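Local coordinates for salicylic acid-binding protein 2 (Nicotiana tabacum, PDB 1XKL), which hydrolyses methyl salicylate to salicylic acid and methanol, releasing the active hormone that switches on systemic acquired resistance, at residues 106-110 with 221-227; 146-150 with 176-181; 204-210 with 231-237. One frame throughout, in Å; residues are numbered along the deposited sequence.

Overall arrangement
From the N terminus, the first segment met is 106-110, the loop leaving strand 98-104 of the central parallel sheet; interaction 1 closes a long loop when the end of helix 215-225 returns to it. Interaction 2 falls wholly within that loop, joining strand 147-150 to 176-181 on the far side of the bound ligand, about 23 Å from interaction 1 between centres. Interaction 3 pairs strands 202-207 and 229-233 at one edge of the sheet. It follows interaction 2 in series but crosses interaction 1, because helix 215-225 connects its two strands. Tyr204 joins the two crossing contacts: its OH lies 2.7 Å from Ala106 O.

Interaction 1 of 3, residues 106-110 with 221-227; sequences AFMPD and QIDNIGV. With STH (2-amino-4H-1,3-benzoxathiin-4-ol), chain E.
This is a loop-to-helix contact: the extended loop that follows strand 98-104 lies against the end of helix 215-225, close to the catalytic pocket. The two segments bury 343 Å² between them, with Met108 opposite Gln221 (CA-CA 6.9 Å) and Asp110 opposite Ile225 (6.3 Å). Residues 106-110 have extended backbone angles, while 221-225 stay helical. Ile225 N hydrogen-bonds to Gln221 O (2.7 Å), and Gly226 then leaves the helix at phi 86°, a conformation that suits glycine because a CB would be jammed against the preceding carbonyl.

Gln221 supplies the polar link. Its side chain, m then t, reaches the loop with both ends of the amide: Gln221 NE2 donates to Ala106 O (3.0 Å), and Gln221 OE1 accepts from Met108 N (2.9 Å, nearly linear). Ala106 O also accepts from Tyr204 OH on strand 202-207.

Beside this link, Met108, a selenomethionine, points toward the helix. The t, t, p conformation of Met108 carries its CE to 3.7 Å from Ile225 CB and 3.4 Å from Val227 CG1. At the loop's far end, Asp110 CB is 3.9 Å from Ile225 CG2, while Asp110 OD1 is hydrogen-bonded to His113 ND1.

Phe107 CB points away from the helix, and its ring turns to the ligand, with CE1 3.5 Å from STH O8. Phe107 also shares a backbone hydrogen bond with the nucleophile Ser81. The contact thus joins helix 215-225 to a loop that, through Phe107, lines the ligand pocket of an alpha/beta hydrolase.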
loop_
_atom_site.group_PDB
_atom_site.type_symbol
_atom_site.label_atom_id
_atom_site.label_comp_id
_atom_site.label_asym_id
_atom_site.label_seq_id
_atom_site.Cartn_x
_atom_site.Cartn_y
_atom_site.Cartn_z
ATOM N N ALA A 106 30.682 6.394 23.710
ATOM C CA ALA A 106 29.451 5.979 24.344
ATOM C C ALA A 106 28.975 6.896 25.460
ATOM O O ALA A 106 29.600 7.919 25.782
ATOM C CB ALA A 106 29.635 4.578 24.908
ATOM N N PHE A 107 27.840 6.512 26.034
ATOM C CA PHE A 107 27.277 7.216 27.170
ATOM C C PHE A 107 27.744 6.353 28.325
ATOM O O PHE A 107 27.426 5.167 28.388
ATOM C CB PHE A 107 25.750 7.233 27.116
ATOM C CG PHE A 107 25.191 8.203 26.119
ATOM C CD1 PHE A 107 24.336 7.762 25.111
ATOM C CD2 PHE A 107 25.508 9.560 26.192
ATOM C CE1 PHE A 107 23.803 8.655 24.190
ATOM C CE2 PHE A 107 24.979 10.465 25.275
ATOM C CZ PHE A 107 24.123 10.013 24.269
HETATM N N MSE A 108 28.521 6.943 29.222
HETATM C CA MSE A 108 29.048 6.227 30.371
HETATM C C MSE A 108 28.408 6.769 31.642
HETATM O O MSE A 108 28.658 7.911 32.027
HETATM C CB MSE A 108 30.571 6.407 30.417
HETATM C CG MSE A 108 31.267 5.631 31.511
HETATM SE SE MSE A 108 33.155 5.935 31.425
HETATM C CE MSE A 108 33.130 7.843 31.777
ATOM N N PRO A 109 27.581 5.952 32.312
ATOM C CA PRO A 109 26.883 6.329 33.546
ATOM C C PRO A 109 27.786 6.311 34.770
ATOM O O PRO A 109 28.971 5.997 34.675
ATOM C CB PRO A 109 25.791 5.259 33.686
ATOM C CG PRO A 109 25.960 4.342 32.478
ATOM C CD PRO A 109 27.361 4.530 32.017
ATOM N N ASP A 110 27.199 6.654 35.915
ATOM C CA ASP A 110 27.889 6.616 37.196
ATOM C C ASP A 110 26.909 6.058 38.221
ATOM O O ASP A 110 25.806 5.632 37.860
ATOM C CB ASP A 110 28.441 8.003 37.611
ATOM C CG ASP A 110 27.359 9.041 37.935
ATOM O OD1 ASP A 110 27.743 10.216 38.095
ATOM O OD2 ASP A 110 26.161 8.722 38.044
ATOM N N GLN A 221 32.438 13.595 29.991
ATOM C CA GLN A 221 32.128 12.408 30.781
ATOM C C GLN A 221 33.367 11.843 31.440
ATOM O O GLN A 221 33.314 11.361 32.568
ATOM C CB GLN A 221 31.504 11.324 29.908
ATOM C CG GLN A 221 30.250 11.744 29.182
ATOM C CD GLN A 221 29.690 10.611 28.361
ATOM O OE1 GLN A 221 28.980 9.750 28.875
ATOM N NE2 GLN A 221 30.027 10.591 27.084
ATOM N N ILE A 222 34.485 11.874 30.725
ATOM C CA ILE A 222 35.733 11.361 31.279
ATOM C C ILE A 222 36.123 12.219 32.487
ATOM O O ILE A 222 36.453 11.697 33.552
ATOM C CB ILE A 222 36.849 11.397 30.220
ATOM C CG1 ILE A 222 36.536 10.364 29.130
ATOM C CG2 ILE A 222 38.208 11.117 30.867
ATOM C CD1 ILE A 222 37.565 10.303 28.035
ATOM N N ASP A 223 36.048 13.534 32.309
ATOM C CA ASP A 223 36.393 14.488 33.361
ATOM C C ASP A 223 35.449 14.480 34.568
ATOM O O ASP A 223 35.900 14.584 35.707
ATOM C CB ASP A 223 36.449 15.903 32.778
ATOM C CG ASP A 223 37.629 16.103 31.843
ATOM O OD1 ASP A 223 37.740 17.192 31.238
ATOM O OD2 ASP A 223 38.450 15.169 31.716
ATOM N N ASN A 224 34.147 14.356 34.310
ATOM C CA ASN A 224 33.128 14.359 35.358
ATOM C C ASN A 224 32.811 12.993 35.955
ATOM O O ASN A 224 32.645 12.858 37.172
ATOM C CB ASN A 224 31.828 14.956 34.823
ATOM C CG ASN A 224 31.881 16.460 34.706
ATOM O OD1 ASN A 224 32.700 17.019 33.978
ATOM N ND2 ASN A 224 30.996 17.129 35.435
ATOM N N ILE A 225 32.705 11.984 35.098
ATOM C CA ILE A 225 32.390 10.640 35.555
ATOM C C ILE A 225 33.639 9.846 35.924
ATOM O O ILE A 225 33.597 9.004 36.820
ATOM C CB ILE A 225 31.595 9.887 34.480
ATOM C CG1 ILE A 225 30.333 10.682 34.135
ATOM C CG2 ILE A 225 31.232 8.496 34.978
ATOM C CD1 ILE A 225 29.775 10.367 32.783
ATOM N N GLY A 226 34.746 10.107 35.235
ATOM C CA GLY A 226 35.988 9.410 35.536
ATOM C C GLY A 226 36.193 8.067 34.854
ATOM O O GLY A 226 35.244 7.321 34.639
ATOM N N VAL A 227 37.443 7.753 34.524
ATOM C CA VAL A 227 37.769 6.492 33.861
ATOM C C VAL A 227 39.130 5.979 34.299
ATOM O O VAL A 227 39.968 6.743 34.774
ATOM C CB VAL A 227 37.817 6.657 32.339
ATOM C CG1 VAL A 227 36.454 7.074 31.813
ATOM C CG2 VAL A 227 38.873 7.689 31.977
HETATM C C8 STH E . 22.645 6.871 20.825
HETATM O O8 STH E . 21.846 6.781 21.922
HETATM C C1 STH E . 22.997 8.184 20.213
HETATM C C2 STH E . 23.867 8.224 19.012
HETATM C C3 STH E . 24.200 9.480 18.429
HETATM C C4 STH E . 23.679 10.693 18.980
HETATM C C5 STH E . 22.834 10.664 20.132
HETATM C C6 STH E . 22.489 9.434 20.730
HETATM C C7 STH E . 24.367 5.846 19.209
HETATM O O2 STH E . 24.408 7.041 18.445
HETATM N N7 STH E . 24.369 4.778 18.323
HETATM S S7 STH E . 23.167 5.688 20.276
#

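Interaction 2 of 3, residues 146-150 with 176-181; sequences LTSMF and VRPSSL
Strand 147-150 runs roughly antiparallel to the loop 176-181, extended as far as Ser180, their end-to-end directions 152° apart, and 427 Å² is buried between them. The strand begins with Thr147, whose O accepts from Ser180 OG (2.8 Å); the t rotamer of Ser180 brings the hydroxyl across, and the same OG is hydrogen-bonded to Phe182 N.

Ser148 lies opposite Ser180 (CA-CA 4.6 Å), and its CA makes a CA-H...O contact to Ser179 O at 3.2 Å. The hydroxyl of Ser148 turns to Leu137 O on strand 135-138, the antiparallel partner on the strand's other edge.

Met149, a selenomethionine, forms the one beta bridge, a hydrogen-bonded antiparallel pair with Ser179 (CA-CA 5.1 Å). Met149 N donates to Ser179 O at 2.7 Å, and Ser179 N to Met149 O at 2.6 Å, both close to linear. The t, t, p side chain of Met149 brings its CE to 3.5 Å from Leu181 CD2.

Phe150 ends the strand opposite Pro178 (CA-CA 4.2 Å). With chi1 t, its ring lies along the loop: Pro178 CD sits 4.3 Å from the centroid of the Phe150 ring in an off-centre CH-pi contact, and Phe150 CE1 is 4.0 Å from Val176 CG2.

Met149 and Leu181 both touch the bound STH, and Ser179 packs on Ala13, a salicylate-binding residue. The bridge therefore joins two pocket-lining parts of the region inserted between the core strands 98-104 and 202-207, the usual place for the cap of an alpha/beta hydrolase.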
loop_
_atom_site.group_PDB
_atom_site.type_symbol
_atom_site.label_atom_id
_atom_site.label_comp_id
_atom_site.label_asym_id
_atom_site.label_seq_id
_atom_site.Cartn_x
_atom_site.Cartn_y
_atom_site.Cartn_z
ATOM N N LEU A 146 6.420 7.140 27.221
ATOM C CA LEU A 146 7.498 6.407 26.556
ATOM C C LEU A 146 7.731 7.044 25.193
ATOM O O LEU A 146 6.779 7.362 24.483
ATOM C CB LEU A 146 7.134 4.930 26.392
ATOM C CG LEU A 146 7.017 4.102 27.677
ATOM C CD1 LEU A 146 6.470 2.726 27.340
ATOM C CD2 LEU A 146 8.375 3.989 28.354
ATOM N N THR A 147 8.997 7.234 24.835
ATOM C CA THR A 147 9.349 7.862 23.566
ATOM C C THR A 147 10.320 7.003 22.756
ATOM O O THR A 147 11.260 6.436 23.309
ATOM C CB THR A 147 10.003 9.247 23.812
ATOM O OG1 THR A 147 9.086 10.087 24.521
ATOM C CG2 THR A 147 10.376 9.912 22.495
ATOM N N SER A 148 10.088 6.905 21.450
ATOM C CA SER A 148 10.967 6.127 20.584
ATOM C C SER A 148 11.844 7.083 19.787
ATOM O O SER A 148 11.440 8.214 19.504
ATOM C CB SER A 148 10.151 5.237 19.628
ATOM O OG SER A 148 9.367 6.009 18.733
HETATM N N MSE A 149 13.050 6.635 19.449
HETATM C CA MSE A 149 13.992 7.443 18.682
HETATM C C MSE A 149 14.381 6.681 17.418
HETATM O O MSE A 149 14.768 5.517 17.490
HETATM C CB MSE A 149 15.240 7.731 19.528
HETATM C CG MSE A 149 16.309 8.547 18.824
HETATM SE SE MSE A 149 17.843 8.915 19.980
HETATM C CE MSE A 149 18.422 7.088 20.255
ATOM N N PHE A 150 14.265 7.331 16.267
ATOM C CA PHE A 150 14.596 6.685 14.999
ATOM C C PHE A 150 15.421 7.606 14.121
ATOM O O PHE A 150 14.907 8.580 13.568
ATOM C CB PHE A 150 13.309 6.270 14.273
ATOM C CG PHE A 150 13.539 5.501 12.994
ATOM C CD1 PHE A 150 14.536 4.538 12.910
ATOM C CD2 PHE A 150 12.727 5.719 11.884
ATOM C CE1 PHE A 150 14.725 3.798 11.738
ATOM C CE2 PHE A 150 12.906 4.983 10.706
ATOM C CZ PHE A 150 13.907 4.024 10.638
ATOM N N VAL A 176 18.993 0.397 9.956
ATOM C CA VAL A 176 18.623 1.118 11.170
ATOM C C VAL A 176 17.167 0.911 11.549
ATOM O O VAL A 176 16.291 0.878 10.694
ATOM C CB VAL A 176 18.877 2.644 11.053
ATOM C CG1 VAL A 176 20.370 2.915 11.031
ATOM C CG2 VAL A 176 18.197 3.210 9.822
ATOM N N ARG A 177 16.918 0.761 12.843
ATOM C CA ARG A 177 15.568 0.572 13.333
ATOM C C ARG A 177 15.313 1.537 14.481
ATOM O O ARG A 177 16.250 2.091 15.064
ATOM C CB ARG A 177 15.376 -0.870 13.812
ATOM C CG ARG A 177 15.501 -1.932 12.713
ATOM C CD ARG A 177 15.474 -3.329 13.316
ATOM N NE ARG A 177 14.200 -3.604 13.972
ATOM C CZ ARG A 177 13.961 -4.664 14.734
ATOM N NH1 ARG A 177 14.911 -5.561 14.948
ATOM N NH2 ARG A 177 12.769 -4.832 15.288
ATOM N N PRO A 178 14.037 1.760 14.822
ATOM C CA PRO A 178 13.754 2.679 15.927
ATOM C C PRO A 178 14.186 2.113 17.273
ATOM O O PRO A 178 14.148 0.904 17.481
ATOM C CB PRO A 178 12.239 2.879 15.838
ATOM C CG PRO A 178 11.753 1.592 15.202
ATOM C CD PRO A 178 12.801 1.318 14.151
ATOM N N SER A 179 14.643 2.973 18.176
ATOM C CA SER A 179 15.011 2.497 19.499
ATOM C C SER A 179 14.502 3.512 20.520
ATOM O O SER A 179 13.430 4.091 20.326
ATOM C CB SER A 179 16.532 2.263 19.628
ATOM O OG SER A 179 17.273 3.452 19.798
ATOM N N SER A 180 15.256 3.752 21.585
ATOM C CA SER A 180 14.805 4.683 22.616
ATOM C C SER A 180 15.975 4.999 23.526
ATOM O O SER A 180 16.923 4.225 23.595
ATOM C CB SER A 180 13.670 4.019 23.414
ATOM O OG SER A 180 13.204 4.820 24.485
ATOM N N LEU A 181 15.928 6.147 24.195
ATOM C CA LEU A 181 16.990 6.506 25.130
ATOM C C LEU A 181 16.516 6.065 26.504
ATOM O O LEU A 181 17.264 6.120 27.476
ATOM C CB LEU A 181 17.240 8.017 25.131
ATOM C CG LEU A 181 17.844 8.624 23.866
ATOM C CD1 LEU A 181 18.031 10.127 24.037
ATOM C CD2 LEU A 181 19.180 7.956 23.581
#

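Interaction 3 of 3, residues 204-210 with 231-237; sequences YIVCTED and IEIKGAD
Two parallel strands, 204-207 and 231-233, pair at 4.3 Å between axes, their directions 27° apart. Ile205 matches Ile231 (CA-CA 4.5 Å) and Val206 matches Glu232 (4.6 Å). Three backbone hydrogen bonds, each 2.7 Å, hold the register: Ile231 N to Tyr204 O, Val206 N to Ile231 O, and Ile233 N to Val206 O. Beyond them, Thr208 N and Ile233 O are buried without partners.

Both segments then turn: type I over 207-210, closed by Asp210 N to Cys207 O (2.9 Å), and type II over 233-236 (Gly235 phi 82°). Gly235 N donates to Thr208 OG1 (3.2 Å), which donates weakly to Glu209 OE2 (3.3 Å), while Glu209 N donates to Ala236 O (3.0 Å). Catalytic Asp210 has OD2 hydrogen-bonded to His238 ND1 and OD1 to Gly212 N and Ile213 N.

Strand 98-104 flanks 202-207 on its other edge. Helix 215-225 packs on Tyr204 and Val206, accepts Cys207 N at Gln218 OE1, and salt-bridges Glu232 through Arg219, completing a beta-alpha-beta unit.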
loop_
_atom_site.group_PDB
_atom_site.type_symbol
_atom_site.label_atom_id
_atom_site.label_comp_id
_atom_site.label_asym_id
_atom_site.label_seq_id
_atom_site.Cartn_x
_atom_site.Cartn_y
_atom_site.Cartn_z
ATOM N N TYR A 204 37.696 4.627 28.233
ATOM C CA TYR A 204 36.909 5.405 27.291
ATOM C C TYR A 204 37.714 5.713 26.033
ATOM O O TYR A 204 38.807 6.287 26.107
ATOM C CB TYR A 204 36.426 6.713 27.942
ATOM C CG TYR A 204 35.255 7.331 27.215
ATOM C CD1 TYR A 204 35.419 7.902 25.955
ATOM C CD2 TYR A 204 33.970 7.302 27.761
ATOM C CE1 TYR A 204 34.337 8.422 25.257
ATOM C CE2 TYR A 204 32.874 7.824 27.070
ATOM C CZ TYR A 204 33.063 8.381 25.823
ATOM O OH TYR A 204 32.005 8.915 25.125
ATOM N N ILE A 205 37.190 5.299 24.881
ATOM C CA ILE A 205 37.861 5.563 23.614
ATOM C C ILE A 205 37.141 6.729 22.973
ATOM O O ILE A 205 35.965 6.635 22.611
ATOM C CB ILE A 205 37.837 4.326 22.646
ATOM C CG1 ILE A 205 38.511 3.126 23.303
ATOM C CG2 ILE A 205 38.572 4.658 21.361
ATOM C CD1 ILE A 205 38.626 1.891 22.399
ATOM N N VAL A 206 37.853 7.843 22.865
ATOM C CA VAL A 206 37.314 9.068 22.292
ATOM C C VAL A 206 37.495 9.132 20.786
ATOM O O VAL A 206 38.567 8.816 20.271
ATOM C CB VAL A 206 38.018 10.312 22.881
ATOM C CG1 VAL A 206 37.500 11.569 22.195
ATOM C CG2 VAL A 206 37.792 10.378 24.381
ATOM N N CYS A 207 36.443 9.561 20.094
ATOM C CA CYS A 207 36.469 9.713 18.646
ATOM C C CYS A 207 36.395 11.216 18.370
ATOM O O CYS A 207 35.313 11.809 18.323
ATOM C CB CYS A 207 35.290 8.956 18.015
ATOM S SG CYS A 207 35.367 7.161 18.320
ATOM N N THR A 208 37.579 11.814 18.207
ATOM C CA THR A 208 37.754 13.250 17.989
ATOM C C THR A 208 36.856 13.906 16.954
ATOM O O THR A 208 36.502 15.073 17.100
ATOM C CB THR A 208 39.236 13.599 17.621
ATOM O OG1 THR A 208 39.509 13.207 16.270
ATOM C CG2 THR A 208 40.205 12.881 18.549
ATOM N N GLU A 209 36.476 13.176 15.915
ATOM C CA GLU A 209 35.639 13.766 14.876
ATOM C C GLU A 209 34.163 13.425 14.989
ATOM O O GLU A 209 33.387 13.680 14.071
ATOM C CB GLU A 209 36.161 13.350 13.504
ATOM C CG GLU A 209 37.598 13.761 13.268
ATOM C CD GLU A 209 37.794 15.253 13.422
ATOM O OE1 GLU A 209 37.082 16.016 12.735
ATOM O OE2 GLU A 209 38.655 15.666 14.231
ATOM N N ASP A 210 33.775 12.863 16.124
ATOM C CA ASP A 210 32.391 12.489 16.351
ATOM C C ASP A 210 31.465 13.699 16.311
ATOM O O ASP A 210 31.693 14.681 17.018
ATOM C CB ASP A 210 32.258 11.815 17.713
ATOM C CG ASP A 210 31.002 10.983 17.832
ATOM O OD1 ASP A 210 29.944 11.408 17.320
ATOM O OD2 ASP A 210 31.077 9.902 18.453
ATOM N N ILE A 231 41.532 6.608 25.991
ATOM C CA ILE A 231 42.182 6.356 24.715
ATOM C C ILE A 231 41.552 7.277 23.689
ATOM O O ILE A 231 40.396 7.671 23.829
ATOM C CB ILE A 231 41.963 4.904 24.254
ATOM C CG1 ILE A 231 42.451 3.931 25.332
ATOM C CG2 ILE A 231 42.683 4.665 22.943
ATOM C CD1 ILE A 231 43.908 4.097 25.706
ATOM N N GLU A 232 42.299 7.609 22.648
ATOM C CA GLU A 232 41.783 8.495 21.619
ATOM C C GLU A 232 42.032 7.966 20.202
ATOM O O GLU A 232 43.107 7.445 19.904
ATOM C CB GLU A 232 42.423 9.873 21.789
ATOM C CG GLU A 232 42.199 10.833 20.635
ATOM C CD GLU A 232 42.949 12.146 20.814
ATOM O OE1 GLU A 232 42.632 12.895 21.765
ATOM O OE2 GLU A 232 43.856 12.426 20.001
ATOM N N ILE A 233 41.022 8.078 19.342
ATOM C CA ILE A 233 41.156 7.658 17.949
ATOM C C ILE A 233 40.962 8.902 17.090
ATOM O O ILE A 233 39.836 9.323 16.830
ATOM C CB ILE A 233 40.110 6.591 17.539
ATOM C CG1 ILE A 233 40.334 5.300 18.329
ATOM C CG2 ILE A 233 40.216 6.299 16.050
ATOM C CD1 ILE A 233 39.389 4.178 17.955
ATOM N N LYS A 234 42.078 9.487 16.660
ATOM C CA LYS A 234 42.074 10.694 15.835
ATOM C C LYS A 234 41.531 10.455 14.435
ATOM O O LYS A 234 41.867 9.461 13.797
ATOM C CB LYS A 234 43.499 11.256 15.715
ATOM C CG LYS A 234 43.784 12.491 16.556
ATOM C CD LYS A 234 42.981 13.686 16.074
ATOM C CE LYS A 234 43.334 14.960 16.850
ATOM N NZ LYS A 234 42.531 16.135 16.365
ATOM N N GLY A 235 40.699 11.377 13.964
ATOM C CA GLY A 235 40.144 11.276 12.627
ATOM C C GLY A 235 38.930 10.380 12.460
ATOM O O GLY A 235 38.454 10.182 11.345
ATOM N N ALA A 236 38.417 9.845 13.561
ATOM C CA ALA A 236 37.259 8.964 13.500
ATOM C C ALA A 236 35.955 9.666 13.858
ATOM O O ALA A 236 35.905 10.489 14.783
ATOM C CB ALA A 236 37.467 7.774 14.421
ATOM N N ASP A 237 34.904 9.340 13.110
ATOM C CA ASP A 237 33.594 9.899 13.379
ATOM C C ASP A 237 32.930 8.995 14.406
ATOM O O ASP A 237 33.592 8.149 15.004
ATOM C CB ASP A 237 32.739 9.985 12.102
ATOM C CG ASP A 237 32.597 8.639 11.373
ATOM O OD1 ASP A 237 32.866 7.571 11.964
ATOM O OD2 ASP A 237 32.187 8.670 10.205
#